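Local coordinates for odorant binding protein ASP5 (Apis mellifera, PDB 3R72) that probably carries odorant molecules in the bee antenna, and holds n-butyl-benzenesulfonamide in its internal pocket in this crystal, at residues D40-D43 and L44-T48; I25-E28 and L29-M33; E80-I83 and G84-V88. All blocks are in the same frame, centred on the assembly; numbering follows the deposited sequence.

Overall arrangement
All three contacts are first turns of helices in the mainly helical fold of an insect odorant-binding protein. Interactions 1 and 2 belong to consecutive helices, 42-54 and 27-32, and touch: Ile25 and Val30 pack on Tyr47, and Leu29 on Asp41. Both are partly buried, and both open with a side-chain N-cap, an aspartate in interaction 1 and a threonine in interaction 2. Interaction 3, on helix 81-91, lies across the chain's centre, about 25 Å from either by centres, and is a surface contact made of backbone hydrogen bonds and of aliphatic and charged side chains lying along the helix. Outside partners tie each in turn: Cys101 by a disulfide, Arg16 and Glu73 by charge.

Interaction 1: D40-D43 and L44-T48; sequences DDHD and LQCYT
Asp41 caps the N-terminus of helix 42-54, and its OD1 accepts from Leu44 N at 3.2 Å in a nearly straight bond that comes from above the carboxylate plane. The same oxygen takes a weaker, more bent bond from Asp43 N, so a single carboxylate oxygen serves two amides of the first turn. In Asp41 CG lies beside the carbonyl carbon (chi1 -178°), which carries OD1 forward to the two amides.

Gln45 runs back along the turn. Its NE2 reaches Asp40 OD2 at 3.2 Å, a bent bond on the anti side of the carboxylate, with amide and carboxylate planes 57° apart. At the other end of the amide, OE1 sits 3.4 Å from His42 CD2, the imidazole and amide planes being steeply inclined at 74°. Cut back to an alanine, this position is likely to leave Asp40 OD2 without its amide mate and a gap beside the imidazole. The Gln45 backbone N also closes the turn, on Asp41 O at 2.9 Å.

Farther out, Asp99 takes a hydrogen bond from His42 NE2, while the disulfide of Cys46 with Cys101 ties this helix start to helix 100-114. The sulfur also meets the imidazole obliquely: Cys46 SG lies 3.8 Å from the centroid of the His42 ring, and 3.3 Å from its CE1.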
ATOM      1  N   ASP A  40      -0.601 -12.801  10.389  1.00  7.78           N
ATOM      2  CA  ASP A  40      -2.041 -12.585  10.483  1.00  8.55           C
ATOM      3  C   ASP A  40      -2.357 -11.718  11.697  1.00  9.01           C
ATOM      4  O   ASP A  40      -3.005 -12.151  12.649  1.00 10.80           O
ATOM      5  CB  ASP A  40      -2.757 -13.932  10.556  1.00  9.34           C
ATOM      6  CG  ASP A  40      -4.244 -13.800  10.486  1.00 11.48           C
ATOM      7  OD1 ASP A  40      -4.912 -14.465  11.304  1.00 12.34           O
ATOM      8  OD2 ASP A  40      -4.738 -13.030   9.633  1.00 14.70           O
ATOM      9  N   ASP A  41      -1.899 -10.474  11.643  1.00  8.75           N
ATOM     10  CA  ASP A  41      -1.924  -9.530  12.752  1.00  8.33           C
ATOM     11  C   ASP A  41      -2.909  -8.435  12.393  1.00  8.04           C
ATOM     12  O   ASP A  41      -2.653  -7.630  11.506  1.00  7.62           O
ATOM     13  CB  ASP A  41      -0.508  -8.976  12.957  1.00  7.85           C
ATOM     14  CG  ASP A  41      -0.392  -8.019  14.112  1.00  9.85           C
ATOM     15  OD1 ASP A  41      -1.316  -7.222  14.319  1.00 12.79           O
ATOM     16  OD2 ASP A  41       0.647  -8.039  14.797  1.00 12.33           O
ATOM     17  N   HIS A  42      -4.065  -8.417  13.051  1.00  8.62           N
ATOM     18  CA  HIS A  42      -5.126  -7.507  12.678  1.00  9.21           C
ATOM     19  C   HIS A  42      -4.714  -6.041  12.815  1.00  8.68           C
ATOM     20  O   HIS A  42      -5.191  -5.207  12.062  1.00  8.36           O
ATOM     21  CB  HIS A  42      -6.399  -7.813  13.470  1.00 10.50           C
ATOM     22  CG  HIS A  42      -7.620  -7.146  12.922  1.00 12.20           C
ATOM     23  ND1 HIS A  42      -8.147  -6.006  13.476  1.00 13.37           N
ATOM     24  CD2 HIS A  42      -8.421  -7.465  11.880  1.00 13.92           C
ATOM     25  CE1 HIS A  42      -9.222  -5.643  12.794  1.00 13.68           C
ATOM     26  NE2 HIS A  42      -9.414  -6.517  11.824  1.00 13.88           N
ATOM     27  N   ASP A  43      -3.821  -5.731  13.747  1.00  9.16           N
ATOM     28  CA  ASP A  43      -3.362  -4.353  13.880  1.00  9.42           C
ATOM     29  C   ASP A  43      -2.519  -3.916  12.682  1.00  8.16           C
ATOM     30  O   ASP A  43      -2.703  -2.820  12.169  1.00  8.74           O
ATOM     31  CB  ASP A  43      -2.638  -4.157  15.202  1.00 10.62           C
ATOM     32  CG  ASP A  43      -3.555  -4.378  16.382  1.00 14.27           C
ATOM     33  OD1 ASP A  43      -4.739  -3.984  16.307  1.00 17.68           O
ATOM     34  OD2 ASP A  43      -3.096  -4.953  17.389  1.00 19.29           O
ATOM     35  N   LEU A  44      -1.624  -4.778  12.219  1.00  7.59           N
ATOM     36  CA  LEU A  44      -0.885  -4.486  10.996  1.00  6.98           C
ATOM     37  C   LEU A  44      -1.842  -4.375   9.816  1.00  6.52           C
ATOM     38  O   LEU A  44      -1.690  -3.490   8.960  1.00  7.08           O
ATOM     39  CB  LEU A  44       0.200  -5.535  10.741  1.00  7.01           C
ATOM     40  CG  LEU A  44       1.039  -5.315   9.491  1.00  6.62           C
ATOM     41  CD1 LEU A  44       1.740  -3.968   9.473  1.00  8.12           C
ATOM     42  CD2 LEU A  44       2.028  -6.477   9.336  1.00  7.92           C
ATOM     43  N   GLN A  45      -2.846  -5.248   9.777  1.00  6.57           N
ATOM     44  CA  GLN A  45      -3.847  -5.153   8.722  1.00  7.11           C
ATOM     45  C   GLN A  45      -4.505  -3.775   8.729  1.00  7.46           C
ATOM     46  O   GLN A  45      -4.624  -3.110   7.692  1.00  7.66           O
ATOM     47  CB  GLN A  45      -4.871  -6.275   8.880  1.00  7.63           C
ATOM     48  CG  GLN A  45      -4.259  -7.652   8.664  1.00  8.11           C
ATOM     49  CD  GLN A  45      -5.121  -8.816   9.072  1.00  9.78           C
ATOM     50  OE1 GLN A  45      -6.173  -8.663   9.683  1.00 11.06           O
ATOM     51  NE2 GLN A  45      -4.663 -10.010   8.723  1.00 12.49           N
ATOM     52  N   CYS A  46      -4.901  -3.307   9.905  1.00  7.51           N
ATOM     53  CA  CYS A  46      -5.547  -1.995   9.995  1.00  8.50           C
ATOM     54  C   CYS A  46      -4.607  -0.836   9.685  1.00  7.68           C
ATOM     55  O   CYS A  46      -5.068   0.185   9.179  1.00  7.80           O
ATOM     56  CB  CYS A  46      -6.220  -1.825  11.346  1.00  9.71           C
ATOM     57  SG  CYS A  46      -7.637  -2.975  11.598  1.00 14.52           S
ATOM     58  N   TYR A  47      -3.308  -1.004   9.917  1.00  7.13           N
ATOM     59  CA  TYR A  47      -2.333  -0.010   9.470  1.00  6.70           C
ATOM     60  C   TYR A  47      -2.414   0.163   7.950  1.00  6.75           C
ATOM     61  O   TYR A  47      -2.382   1.287   7.445  1.00  6.87           O
ATOM     62  CB  TYR A  47      -0.916  -0.380   9.939  1.00  7.12           C
ATOM     63  CG  TYR A  47       0.159   0.476   9.329  1.00  7.29           C
ATOM     64  CD1 TYR A  47       0.582   1.659   9.927  1.00  8.27           C
ATOM     65  CD2 TYR A  47       0.731   0.120   8.121  1.00  7.06           C
ATOM     66  CE1 TYR A  47       1.545   2.459   9.323  1.00  7.80           C
ATOM     67  CE2 TYR A  47       1.695   0.911   7.522  1.00  7.31           C
ATOM     68  CZ  TYR A  47       2.097   2.075   8.132  1.00  7.78           C
ATOM     69  OH  TYR A  47       3.043   2.881   7.544  1.00  8.59           O
ATOM     70  N   THR A  48      -2.506  -0.942   7.213  1.00  6.21           N
ATOM     71  CA  THR A  48      -2.595  -0.822   5.765  1.00  6.16           C
ATOM     72  C   THR A  48      -3.823  -0.044   5.339  1.00  5.94           C
ATOM     73  O   THR A  48      -3.770   0.733   4.391  1.00  6.32           O
ATOM     74  CB  THR A  48      -2.471  -2.162   5.002  1.00  5.96           C
ATOM     75  OG1 THR A  48      -3.610  -3.006   5.203  1.00  6.81           O
ATOM     76  CG2 THR A  48      -1.179  -2.889   5.355  1.00  6.58           C
TER

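Interaction 2: I25-E28 and L29-M33; sequences ITEE and LVDGM
Ile25 reaches over the first turn of helix 27-32 with both of its branches. Its CB lies 4.0 Å from Leu29 CD2, and CG2 rests against the same methyl. The other branch starts from CG1, set between the backbone N and the carbonyl carbon (chi1 58°), and extends until CD1 meets Val30 CG2 at 3.7 Å, the two side chains crossing at about a right angle. One isoleucine thus spans two neighbouring residues of the helix, and it also packs against Asp43, Leu44 and Tyr47 of helix 42-54.

Next in the chain, Thr26 supplies the cap. Its OG1 accepts from Leu29 N at 3.2 Å with an angle of 154°, while Thr26 O takes weak bonds from Leu29 N and Val30 N. The first regular i to i+4 bond follows, Asp31 N reaching Glu27 O at 2.8 Å, almost straight.

On the polar side two acids stand close, Glu27 OE2 and Asp31 OD2 being 4.5 Å apart. The crowding of negative charge is probably eased by Arg16 of helix 5-23, whose NH1 forms salt bridges with both residues. A water also joins them, giving a hydrogen bond to Asp31 OD2 at 2.7 Å and a weak one to Glu27 OE2. The whole is a threonine N-cap with a hydrophobic staple, Ile25 to Val30, opening a short helix of the odorant-binding protein fold.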
ATOM      1  N   ILE A  25       1.109   0.210  16.701  1.00 10.45           N
ATOM      2  CA  ILE A  25       2.031  -0.862  16.371  1.00  9.99           C
ATOM      3  C   ILE A  25       3.408  -0.279  16.173  1.00  9.93           C
ATOM      4  O   ILE A  25       3.590   0.939  16.216  1.00 10.98           O
ATOM      5  CB  ILE A  25       1.603  -1.669  15.124  1.00 10.30           C
ATOM      6  CG1 ILE A  25       1.456  -0.771  13.895  1.00  9.96           C
ATOM      7  CG2 ILE A  25       0.316  -2.410  15.415  1.00 11.37           C
ATOM      8  CD1 ILE A  25       1.300  -1.531  12.588  1.00 11.26           C
ATOM      9  N   THR A  26       4.384  -1.138  15.954  1.00 10.23           N
ATOM     10  CA  THR A  26       5.755  -0.704  15.839  1.00 10.09           C
ATOM     11  C   THR A  26       6.174  -0.509  14.388  1.00  9.88           C
ATOM     12  O   THR A  26       5.651  -1.134  13.456  1.00  9.53           O
ATOM     13  CB  THR A  26       6.700  -1.735  16.472  1.00  9.82           C
ATOM     14  OG1 THR A  26       6.589  -2.945  15.730  1.00 10.15           O
ATOM     15  CG2 THR A  26       6.359  -1.989  17.954  1.00 11.74           C
ATOM     16  N   GLU A  27       7.193   0.311  14.224  1.00 10.67           N
ATOM     17  CA  GLU A  27       7.801   0.483  12.934  1.00 11.25           C
ATOM     18  C   GLU A  27       8.385  -0.836  12.413  1.00 10.09           C
ATOM     19  O   GLU A  27       8.320  -1.119  11.212  1.00  9.68           O
ATOM     20  CB  GLU A  27       8.855   1.581  12.992  1.00 13.46           C
ATOM     21  CG  GLU A  27       9.404   1.911  11.641  1.00 17.66           C
ATOM     22  CD  GLU A  27       9.889   3.337  11.530  1.00 21.36           C
ATOM     23  OE1 GLU A  27      10.352   3.908  12.547  1.00 26.86           O
ATOM     24  OE2 GLU A  27       9.832   3.870  10.414  1.00 22.44           O
ATOM     25  N   GLU A  28       8.928  -1.651  13.312  1.00  9.59           N
ATOM     26  CA  GLU A  28       9.454  -2.943  12.921  1.00  9.20           C
ATOM     27  C   GLU A  28       8.386  -3.772  12.193  1.00  8.39           C
ATOM     28  O   GLU A  28       8.652  -4.389  11.161  1.00  8.12           O
ATOM     29  CB  GLU A  28       9.959  -3.715  14.153  1.00  9.48           C
ATOM     30  CG  GLU A  28      10.466  -5.101  13.787  1.00  9.67           C
ATOM     31  CD  GLU A  28      10.739  -6.012  14.961  1.00  9.88           C
ATOM     32  OE1 GLU A  28      10.733  -5.577  16.128  1.00 10.01           O
ATOM     33  OE2 GLU A  28      10.960  -7.212  14.681  1.00 11.08           O
ATOM     34  N   LEU A  29       7.180  -3.808  12.738  1.00  8.03           N
ATOM     35  CA  LEU A  29       6.128  -4.631  12.182  1.00  8.42           C
ATOM     36  C   LEU A  29       5.756  -4.133  10.769  1.00  8.05           C
ATOM     37  O   LEU A  29       5.562  -4.918   9.841  1.00  8.68           O
ATOM     38  CB  LEU A  29       4.948  -4.608  13.156  1.00  8.84           C
ATOM     39  CG  LEU A  29       3.797  -5.547  12.823  1.00  9.31           C
ATOM     40  CD1 LEU A  29       4.244  -7.002  12.798  1.00 11.55           C
ATOM     41  CD2 LEU A  29       2.677  -5.344  13.819  1.00 11.28           C
ATOM     42  N   VAL A  30       5.724  -2.818  10.587  1.00  8.22           N
ATOM     43  CA  VAL A  30       5.452  -2.256   9.269  1.00  8.93           C
ATOM     44  C   VAL A  30       6.598  -2.557   8.296  1.00  9.06           C
ATOM     45  O   VAL A  30       6.358  -2.965   7.168  1.00  9.76           O
ATOM     46  CB  VAL A  30       5.193  -0.749   9.361  1.00  9.00           C
ATOM     47  CG1 VAL A  30       5.077  -0.142   7.974  1.00  9.78           C
ATOM     48  CG2 VAL A  30       3.943  -0.486  10.202  1.00  9.67           C
ATOM     49  N   ASP A  31       7.841  -2.353   8.742  1.00  9.64           N
ATOM     50  CA  ASP A  31       9.008  -2.640   7.908  1.00 10.59           C
ATOM     51  C   ASP A  31       9.121  -4.109   7.507  1.00  9.81           C
ATOM     52  O   ASP A  31       9.709  -4.440   6.473  1.00 10.81           O
ATOM     53  CB  ASP A  31      10.302  -2.257   8.630  1.00 11.37           C
ATOM     54  CG  ASP A  31      10.570  -0.784   8.624  1.00 14.38           C
ATOM     55  OD1 ASP A  31      10.166  -0.095   7.665  1.00 16.87           O
ATOM     56  OD2 ASP A  31      11.241  -0.338   9.581  1.00 18.33           O
ATOM     57  N   GLY A  32       8.551  -4.991   8.312  1.00  9.17           N
ATOM     58  CA  GLY A  32       8.589  -6.407   8.001  1.00  8.94           C
ATOM     59  C   GLY A  32       7.912  -6.763   6.692  1.00  7.95           C
ATOM     60  O   GLY A  32       8.306  -7.721   6.029  1.00  8.72           O
ATOM     61  N   MET A  33       6.898  -6.008   6.288  1.00  7.90           N
ATOM     62  CA  MET A  33       6.195  -6.315   5.041  1.00  8.53           C
ATOM     63  C   MET A  33       7.136  -6.306   3.827  1.00  9.56           C
ATOM     64  O   MET A  33       7.015  -7.157   2.939  1.00 10.23           O
ATOM     65  CB  MET A  33       5.014  -5.369   4.825  1.00  8.32           C
ATOM     66  CG  MET A  33       3.908  -5.543   5.872  1.00  8.26           C
ATOM     67  SD  MET A  33       2.401  -4.629   5.476  1.00  8.49           S
ATOM     68  CE  MET A  33       2.943  -2.927   5.695  1.00  9.45           C
TER
HETATM   69  O   HOH W   1      12.168   2.147   9.364  1.00 28.65           O

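Interaction 3: E80-I83 and G84-V88; sequences EVVI and GKEIV
The first turns of helix 81-91, on the surface of this odorant-binding protein, are joined by an unbroken run of alpha-helical i to i+4 bonds. Gly84 N gives to Glu80 O at 2.9 Å, in the carbonyl plane, and Lys85 N to Val81 O at 2.8 Å. Glu86 N and Ile87 N continue the series onto the carbonyls of Val82 and Ile83.

Lys85 lies beside Val81, both pointing the same way, and its methylene CE comes 4.1 Å from Val81 CG1. Its extended chain carries the ammonium beyond the valine to a salt bridge with Glu73, linking the helix to helix 65-75. Glu86 leans back in the same way: with CG anti to its carbonyl carbon (chi1 -68°), the CG methylene lies over Val82 O at 3.4 Å. Its end stays on the helix: the Glu86 side chain crosses that of Ile83 obliquely, OE2 ending 3.3 Å from Ile83 CD1, with Val82 CG1 4.0 Å from the same oxygen. Ile87 places its CG1 3.5 Å from Ile83 O and packs on His111 and Gln114 of helix 100-114.

Val81 and Val88 turn to Leu72 of the ligand pocket, Val88 also meeting Ile68, Tyr107 and His111. This is an amphipathic alpha-helix whose outer face mixes Lys85 and Glu86 with exposed Val82 and Ile83, while Val81 and Val88 pack behind residues lining the ligand pocket.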
ATOM      1  N   GLU A  80       9.188   2.580 -14.227  1.00 13.11           N
ATOM      2  CA  GLU A  80       8.442   1.575 -13.469  1.00 13.41           C
ATOM      3  C   GLU A  80       6.916   1.653 -13.607  1.00 12.24           C
ATOM      4  O   GLU A  80       6.213   0.757 -13.136  1.00 12.82           O
ATOM      5  CB  GLU A  80       8.840   1.649 -11.997  1.00 14.50           C
ATOM      6  CG  GLU A  80      10.229   1.065 -11.748  1.00 17.87           C
ATOM      7  CD  GLU A  80      10.710   1.260 -10.327  1.00 23.36           C
ATOM      8  OE1 GLU A  80       9.859   1.429  -9.423  1.00 26.40           O
ATOM      9  OE2 GLU A  80      11.950   1.253 -10.123  1.00 27.19           O
ATOM     10  N   VAL A  81       6.403   2.692 -14.259  1.00 11.32           N
ATOM     11  CA  VAL A  81       4.955   2.959 -14.282  1.00 11.49           C
ATOM     12  C   VAL A  81       4.142   1.866 -14.993  1.00 11.10           C
ATOM     13  O   VAL A  81       3.108   1.425 -14.487  1.00 11.14           O
ATOM     14  CB  VAL A  81       4.664   4.355 -14.898  1.00 11.95           C
ATOM     15  CG1 VAL A  81       3.194   4.550 -15.241  1.00 12.56           C
ATOM     16  CG2 VAL A  81       5.144   5.435 -13.935  1.00 13.11           C
ATOM     17  N   VAL A  82       4.597   1.415 -16.159  1.00 11.11           N
ATOM     18  CA  VAL A  82       3.860   0.387 -16.887  1.00 10.95           C
ATOM     19  C   VAL A  82       3.847  -0.915 -16.096  1.00 10.34           C
ATOM     20  O   VAL A  82       2.803  -1.569 -15.968  1.00 10.61           O
ATOM     21  CB  VAL A  82       4.381   0.203 -18.321  1.00 11.18           C
ATOM     22  CG1 VAL A  82       3.764  -1.036 -18.966  1.00 12.11           C
ATOM     23  CG2 VAL A  82       4.059   1.449 -19.111  1.00 12.62           C
ATOM     24  N   ILE A  83       4.989  -1.293 -15.550  1.00 11.40           N
ATOM     25  CA  ILE A  83       5.083  -2.471 -14.706  1.00 12.39           C
ATOM     26  C   ILE A  83       4.120  -2.333 -13.517  1.00 11.14           C
ATOM     27  O   ILE A  83       3.426  -3.289 -13.164  1.00 11.21           O
ATOM     28  CB  ILE A  83       6.541  -2.715 -14.209  1.00 13.84           C
ATOM     29  CG1 ILE A  83       7.478  -3.082 -15.368  1.00 16.20           C
ATOM     30  CG2 ILE A  83       6.581  -3.772 -13.116  1.00 15.80           C
ATOM     31  CD1 ILE A  83       6.838  -3.835 -16.519  1.00 19.32           C
ATOM     32  N   GLY A  84       4.058  -1.152 -12.912  1.00 10.73           N
ATOM     33  CA  GLY A  84       3.114  -0.931 -11.825  1.00 10.29           C
ATOM     34  C   GLY A  84       1.661  -1.069 -12.261  1.00  9.38           C
ATOM     35  O   GLY A  84       0.841  -1.647 -11.540  1.00  9.48           O
ATOM     36  N   LYS A  85       1.324  -0.531 -13.432  1.00  8.87           N
ATOM     37  CA  LYS A  85      -0.031  -0.689 -13.966  1.00  9.12           C
ATOM     38  C   LYS A  85      -0.370  -2.160 -14.172  1.00  8.18           C
ATOM     39  O   LYS A  85      -1.504  -2.570 -13.958  1.00  8.39           O
ATOM     40  CB  LYS A  85      -0.219   0.093 -15.268  1.00  9.25           C
ATOM     41  CG  LYS A  85      -0.312   1.582 -15.083  1.00 10.84           C
ATOM     42  CD  LYS A  85      -0.472   2.329 -16.398  1.00 13.94           C
ATOM     43  CE  LYS A  85      -0.721   3.806 -16.133  1.00 15.88           C
ATOM     44  NZ  LYS A  85      -0.734   4.631 -17.368  1.00 18.65           N
ATOM     45  N   GLU A  86       0.602  -2.963 -14.603  1.00  8.38           N
ATOM     46  CA  GLU A  86       0.383  -4.389 -14.798  1.00  8.22           C
ATOM     47  C   GLU A  86       0.162  -5.109 -13.477  1.00  7.89           C
ATOM     48  O   GLU A  86      -0.632  -6.048 -13.424  1.00  9.04           O
ATOM     49  CB  GLU A  86       1.532  -5.000 -15.594  1.00  8.17           C
ATOM     50  CG  GLU A  86       1.555  -4.512 -17.020  1.00  9.23           C
ATOM     51  CD  GLU A  86       2.667  -5.116 -17.826  1.00 10.33           C
ATOM     52  OE1 GLU A  86       2.351  -5.855 -18.747  1.00 11.90           O
ATOM     53  OE2 GLU A  86       3.851  -4.832 -17.578  1.00 16.73           O
ATOM     54  N   ILE A  87       0.817  -4.663 -12.414  1.00  8.18           N
ATOM     55  CA  ILE A  87       0.562  -5.238 -11.093  1.00  8.39           C
ATOM     56  C   ILE A  87      -0.855  -4.916 -10.626  1.00  8.06           C
ATOM     57  O   ILE A  87      -1.578  -5.799 -10.164  1.00  7.92           O
ATOM     58  CB  ILE A  87       1.603  -4.773 -10.059  1.00  8.79           C
ATOM     59  CG1 ILE A  87       2.990  -5.323 -10.403  1.00 10.59           C
ATOM     60  CG2 ILE A  87       1.183  -5.206  -8.646  1.00 10.42           C
ATOM     61  CD1 ILE A  87       4.115  -4.778  -9.525  1.00 12.52           C
ATOM     62  N   VAL A  88      -1.273  -3.666 -10.772  1.00  7.58           N
ATOM     63  CA  VAL A  88      -2.647  -3.289 -10.424  1.00  7.52           C
ATOM     64  C   VAL A  88      -3.650  -4.074 -11.266  1.00  7.57           C
ATOM     65  O   VAL A  88      -4.676  -4.554 -10.764  1.00  8.20           O
ATOM     66  CB  VAL A  88      -2.875  -1.776 -10.589  1.00  8.04           C
ATOM     67  CG1 VAL A  88      -4.335  -1.426 -10.302  1.00  8.62           C
ATOM     68  CG2 VAL A  88      -1.932  -1.007  -9.641  1.00  8.75           C
TER